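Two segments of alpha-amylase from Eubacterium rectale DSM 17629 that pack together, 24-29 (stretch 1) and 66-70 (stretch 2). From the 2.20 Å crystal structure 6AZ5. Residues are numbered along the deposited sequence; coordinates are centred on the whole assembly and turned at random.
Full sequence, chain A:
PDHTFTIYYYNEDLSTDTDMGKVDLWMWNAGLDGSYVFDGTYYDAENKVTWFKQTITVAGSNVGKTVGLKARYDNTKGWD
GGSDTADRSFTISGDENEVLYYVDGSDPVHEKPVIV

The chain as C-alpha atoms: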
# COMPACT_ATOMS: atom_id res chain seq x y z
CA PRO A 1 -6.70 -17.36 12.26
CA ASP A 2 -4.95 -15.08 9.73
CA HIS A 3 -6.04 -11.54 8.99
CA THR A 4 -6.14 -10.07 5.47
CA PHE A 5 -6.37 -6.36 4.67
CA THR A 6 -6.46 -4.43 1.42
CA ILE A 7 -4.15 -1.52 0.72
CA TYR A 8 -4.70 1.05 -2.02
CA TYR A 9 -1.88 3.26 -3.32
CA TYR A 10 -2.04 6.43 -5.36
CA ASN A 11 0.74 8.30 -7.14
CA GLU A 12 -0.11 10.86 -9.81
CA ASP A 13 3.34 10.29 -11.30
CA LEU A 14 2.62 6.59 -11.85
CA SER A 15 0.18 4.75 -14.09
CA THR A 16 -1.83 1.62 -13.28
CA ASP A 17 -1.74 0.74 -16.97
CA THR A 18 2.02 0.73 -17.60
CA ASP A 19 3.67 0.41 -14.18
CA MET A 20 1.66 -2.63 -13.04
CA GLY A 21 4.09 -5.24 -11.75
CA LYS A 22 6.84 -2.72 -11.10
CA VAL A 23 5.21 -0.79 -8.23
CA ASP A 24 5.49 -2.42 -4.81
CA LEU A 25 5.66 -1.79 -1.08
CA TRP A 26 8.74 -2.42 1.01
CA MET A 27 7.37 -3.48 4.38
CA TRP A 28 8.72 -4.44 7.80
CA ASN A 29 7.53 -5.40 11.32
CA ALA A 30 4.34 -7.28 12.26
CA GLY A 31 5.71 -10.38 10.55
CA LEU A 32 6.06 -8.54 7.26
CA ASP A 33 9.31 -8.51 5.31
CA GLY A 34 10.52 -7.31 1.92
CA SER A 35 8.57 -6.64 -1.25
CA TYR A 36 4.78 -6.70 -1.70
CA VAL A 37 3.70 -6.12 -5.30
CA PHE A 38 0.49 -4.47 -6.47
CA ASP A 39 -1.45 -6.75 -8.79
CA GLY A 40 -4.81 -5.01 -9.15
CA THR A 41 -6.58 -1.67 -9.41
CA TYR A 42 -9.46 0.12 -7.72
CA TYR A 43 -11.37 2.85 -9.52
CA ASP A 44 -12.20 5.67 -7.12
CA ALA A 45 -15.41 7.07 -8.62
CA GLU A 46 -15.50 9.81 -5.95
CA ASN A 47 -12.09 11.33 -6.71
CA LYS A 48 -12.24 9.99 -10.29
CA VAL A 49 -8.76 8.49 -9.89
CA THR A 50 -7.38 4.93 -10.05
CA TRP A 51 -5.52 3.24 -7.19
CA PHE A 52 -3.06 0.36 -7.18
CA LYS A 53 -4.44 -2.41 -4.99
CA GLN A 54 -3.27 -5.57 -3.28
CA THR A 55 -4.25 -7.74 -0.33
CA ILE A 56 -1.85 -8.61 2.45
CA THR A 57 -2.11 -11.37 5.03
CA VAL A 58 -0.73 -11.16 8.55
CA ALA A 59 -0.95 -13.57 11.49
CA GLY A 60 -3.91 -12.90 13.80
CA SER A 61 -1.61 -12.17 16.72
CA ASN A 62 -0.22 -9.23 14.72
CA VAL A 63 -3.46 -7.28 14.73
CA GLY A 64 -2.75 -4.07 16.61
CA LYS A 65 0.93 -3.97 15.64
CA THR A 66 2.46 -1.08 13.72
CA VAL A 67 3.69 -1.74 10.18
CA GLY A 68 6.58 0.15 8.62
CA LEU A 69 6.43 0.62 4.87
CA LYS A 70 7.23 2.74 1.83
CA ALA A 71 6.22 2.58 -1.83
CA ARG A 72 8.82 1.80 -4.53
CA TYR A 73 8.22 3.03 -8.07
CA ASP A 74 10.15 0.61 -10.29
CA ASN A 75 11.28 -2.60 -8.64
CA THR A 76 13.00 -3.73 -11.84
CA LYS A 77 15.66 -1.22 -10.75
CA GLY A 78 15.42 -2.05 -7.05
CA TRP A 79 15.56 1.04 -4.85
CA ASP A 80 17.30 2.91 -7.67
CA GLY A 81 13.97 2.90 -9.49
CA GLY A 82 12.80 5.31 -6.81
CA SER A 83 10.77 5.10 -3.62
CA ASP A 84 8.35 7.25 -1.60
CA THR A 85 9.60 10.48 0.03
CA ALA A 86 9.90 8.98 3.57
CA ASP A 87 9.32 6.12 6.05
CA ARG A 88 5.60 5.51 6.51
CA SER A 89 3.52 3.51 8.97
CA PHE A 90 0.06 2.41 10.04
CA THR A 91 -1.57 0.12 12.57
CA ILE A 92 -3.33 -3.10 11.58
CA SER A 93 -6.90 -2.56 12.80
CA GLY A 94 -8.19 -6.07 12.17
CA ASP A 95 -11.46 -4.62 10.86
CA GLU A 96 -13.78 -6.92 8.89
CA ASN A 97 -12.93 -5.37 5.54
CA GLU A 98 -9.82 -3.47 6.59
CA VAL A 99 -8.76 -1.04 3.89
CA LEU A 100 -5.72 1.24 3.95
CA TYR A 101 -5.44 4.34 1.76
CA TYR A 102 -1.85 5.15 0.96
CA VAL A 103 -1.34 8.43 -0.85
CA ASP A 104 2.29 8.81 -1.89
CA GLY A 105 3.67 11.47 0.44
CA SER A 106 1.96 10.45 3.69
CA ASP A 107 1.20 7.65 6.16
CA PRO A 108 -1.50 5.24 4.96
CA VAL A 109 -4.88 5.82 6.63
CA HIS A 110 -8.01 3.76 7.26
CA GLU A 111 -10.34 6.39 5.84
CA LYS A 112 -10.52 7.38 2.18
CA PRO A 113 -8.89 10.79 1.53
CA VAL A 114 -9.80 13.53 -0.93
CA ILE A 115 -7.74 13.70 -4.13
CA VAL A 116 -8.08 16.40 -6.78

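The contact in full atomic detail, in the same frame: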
# COMPACT_ATOMS: atom_id res chain seq x y z
N ASP A 24 5.74 -1.60 -6.00
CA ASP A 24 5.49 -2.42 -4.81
C ASP A 24 5.56 -1.62 -3.51
O ASP A 24 5.66 -0.38 -3.52
CB ASP A 24 6.46 -3.62 -4.74
CG ASP A 24 7.93 -3.21 -4.59
OD1 ASP A 24 8.24 -2.17 -3.98
OD2 ASP A 24 8.80 -3.97 -5.08
N LEU A 25 5.46 -2.34 -2.41
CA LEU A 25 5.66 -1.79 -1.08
C LEU A 25 6.80 -2.54 -0.43
O LEU A 25 6.82 -3.77 -0.45
CB LEU A 25 4.40 -1.92 -0.22
CG LEU A 25 3.08 -1.32 -0.69
CD1 LEU A 25 1.98 -1.68 0.31
CD2 LEU A 25 3.21 0.19 -0.87
N TRP A 26 7.74 -1.81 0.15
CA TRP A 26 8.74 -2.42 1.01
C TRP A 26 8.24 -2.34 2.44
O TRP A 26 8.05 -1.25 2.98
CB TRP A 26 10.09 -1.72 0.86
CG TRP A 26 11.20 -2.48 1.48
CD1 TRP A 26 11.73 -2.30 2.73
CD2 TRP A 26 11.92 -3.57 0.89
NE1 TRP A 26 12.75 -3.20 2.94
CE2 TRP A 26 12.88 -3.99 1.83
CE3 TRP A 26 11.85 -4.23 -0.34
CZ2 TRP A 26 13.77 -5.04 1.58
CZ3 TRP A 26 12.73 -5.26 -0.59
CH2 TRP A 26 13.67 -5.66 0.36
N MET A 27 8.00 -3.48 3.07
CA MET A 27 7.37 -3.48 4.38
C MET A 27 8.19 -4.21 5.43
O MET A 27 8.96 -5.12 5.10
CB MET A 27 5.97 -4.09 4.28
CG MET A 27 5.15 -3.55 3.13
SD MET A 27 3.50 -4.29 3.03
CE MET A 27 2.65 -3.40 4.34
N TRP A 28 8.04 -3.80 6.68
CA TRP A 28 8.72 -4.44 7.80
C TRP A 28 7.89 -4.38 9.09
O TRP A 28 6.92 -3.63 9.17
CB TRP A 28 10.10 -3.81 8.02
CG TRP A 28 10.08 -2.36 8.40
CD1 TRP A 28 10.17 -1.85 9.66
CD2 TRP A 28 10.00 -1.23 7.52
NE1 TRP A 28 10.14 -0.48 9.62
CE2 TRP A 28 10.04 -0.07 8.33
CE3 TRP A 28 9.89 -1.08 6.13
CZ2 TRP A 28 9.96 1.21 7.79
CZ3 TRP A 28 9.83 0.20 5.61
CH2 TRP A 28 9.86 1.33 6.43
N ASN A 29 8.28 -5.18 10.07
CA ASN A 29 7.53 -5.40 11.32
C ASN A 29 6.18 -6.09 11.12
O ASN A 29 5.68 -6.21 10.00
CB ASN A 29 7.31 -4.09 12.07
CG ASN A 29 8.60 -3.40 12.43
OD1 ASN A 29 8.75 -2.20 12.24
ND2 ASN A 29 9.56 -4.17 12.94
N THR A 66 2.16 -2.12 14.70
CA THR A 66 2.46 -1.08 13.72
C THR A 66 3.34 -1.62 12.59
O THR A 66 4.35 -2.28 12.83
CB THR A 66 3.13 0.13 14.38
OG1 THR A 66 2.23 0.68 15.35
CG2 THR A 66 3.46 1.20 13.35
N VAL A 67 2.94 -1.33 11.36
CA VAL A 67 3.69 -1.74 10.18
C VAL A 67 4.49 -0.58 9.62
O VAL A 67 3.97 0.52 9.47
CB VAL A 67 2.76 -2.27 9.08
CG1 VAL A 67 3.51 -2.44 7.77
CG2 VAL A 67 2.12 -3.57 9.52
N GLY A 68 5.76 -0.83 9.32
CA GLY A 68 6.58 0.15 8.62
C GLY A 68 6.56 -0.17 7.14
O GLY A 68 6.63 -1.33 6.76
N LEU A 69 6.45 0.86 6.30
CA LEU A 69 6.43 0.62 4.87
C LEU A 69 6.77 1.87 4.06
O LEU A 69 6.71 2.99 4.55
CB LEU A 69 5.06 0.10 4.42
CG LEU A 69 4.00 1.17 4.09
CD1 LEU A 69 2.82 0.54 3.39
CD2 LEU A 69 3.54 1.91 5.34
N LYS A 70 7.12 1.65 2.79
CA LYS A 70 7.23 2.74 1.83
C LYS A 70 7.04 2.19 0.42
O LYS A 70 7.45 1.07 0.11
CB LYS A 70 8.57 3.46 1.96
CG LYS A 70 9.76 2.58 1.69
CD LYS A 70 11.07 3.29 2.01
CE LYS A 70 11.27 3.46 3.50
NZ LYS A 70 12.66 3.88 3.84

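The apolar centre of this contact lies on the sheet face that carries Met-27 and Leu-69. These two residues form a non-hydrogen-bonded antiparallel pair with their CA atoms 4.2 Å apart, the closest CA approach in the register, and both side chains leave the sheet on the same side. Met-27 CG comes to 3.9 Å from Leu-69 CB. Met-27, in an m, t, p conformation, ends in a methyl that extends the patch along the neighbouring strand: its CE lies 3.7 Å from Val-67 CG1. At the other end, Leu-25 CD1 meets Leu-69 CD1 at 3.9 Å. All four residues are buried, and these separations are those of methyl and methylene groups in van der Waals contact.

The backbone holds this patch in register. The two strands run antiparallel, with 152° between their N-to-C directions and a closest axial approach of 4.6 Å. Two hydrogen-bonded pairs flank Met-27 and Leu-69. In one, Trp-26 N donates to Lys-70 O (2.9 Å, 164° at the hydrogen) and Lys-70 N donates to Trp-26 O (3.1 Å, 149°). In the other, Trp-28 N donates to Gly-68 O (2.8 Å, 161°) and Gly-68 N to Trp-28 O (3.0 Å, 153°). Between these rungs, CA hydrogens also approach carbonyls: Leu-69 CA is 3.1 Å from Trp-26 O and Met-27 CA is 3.3 Å from Gly-68 O, with angles at hydrogen of 141° and 134°.

On the face bearing Trp-26, Trp-28 and Lys-70, the indole of Trp-28 folds back across the partner strand. Its chi1 of 63° (p) brings the six-membered ring over Gly-68, whose CA sits 3.7 Å from the ring centroid and 22° off the normal, a CH-pi contact. The absence of a side chain makes this possible: an ideal CB on Gly-68 would lie 2.2 Å from Trp-28 CE2, a clash. The ring reaches onward, placing Trp-28 CH2 3.4 Å from Leu-69 N and 3.9 Å from Lys-70 CE, so the lysine touches the indole through its CE methylene, while its NZ is hydrogen-bonded elsewhere in the structure. Trp-26 instead directs its ring away, leaving its CB 4.4 Å from Lys-70 CG.

At the polar edge the contact loosens. Asn-29 CB approaches Thr-66 O at 3.6 Å, but Asn-29 OD1 remains 4.4 Å from Gly-68 N and makes no hydrogen bond to it. Thr-66 is exposed, and its OG1 is hydrogen-bonded elsewhere.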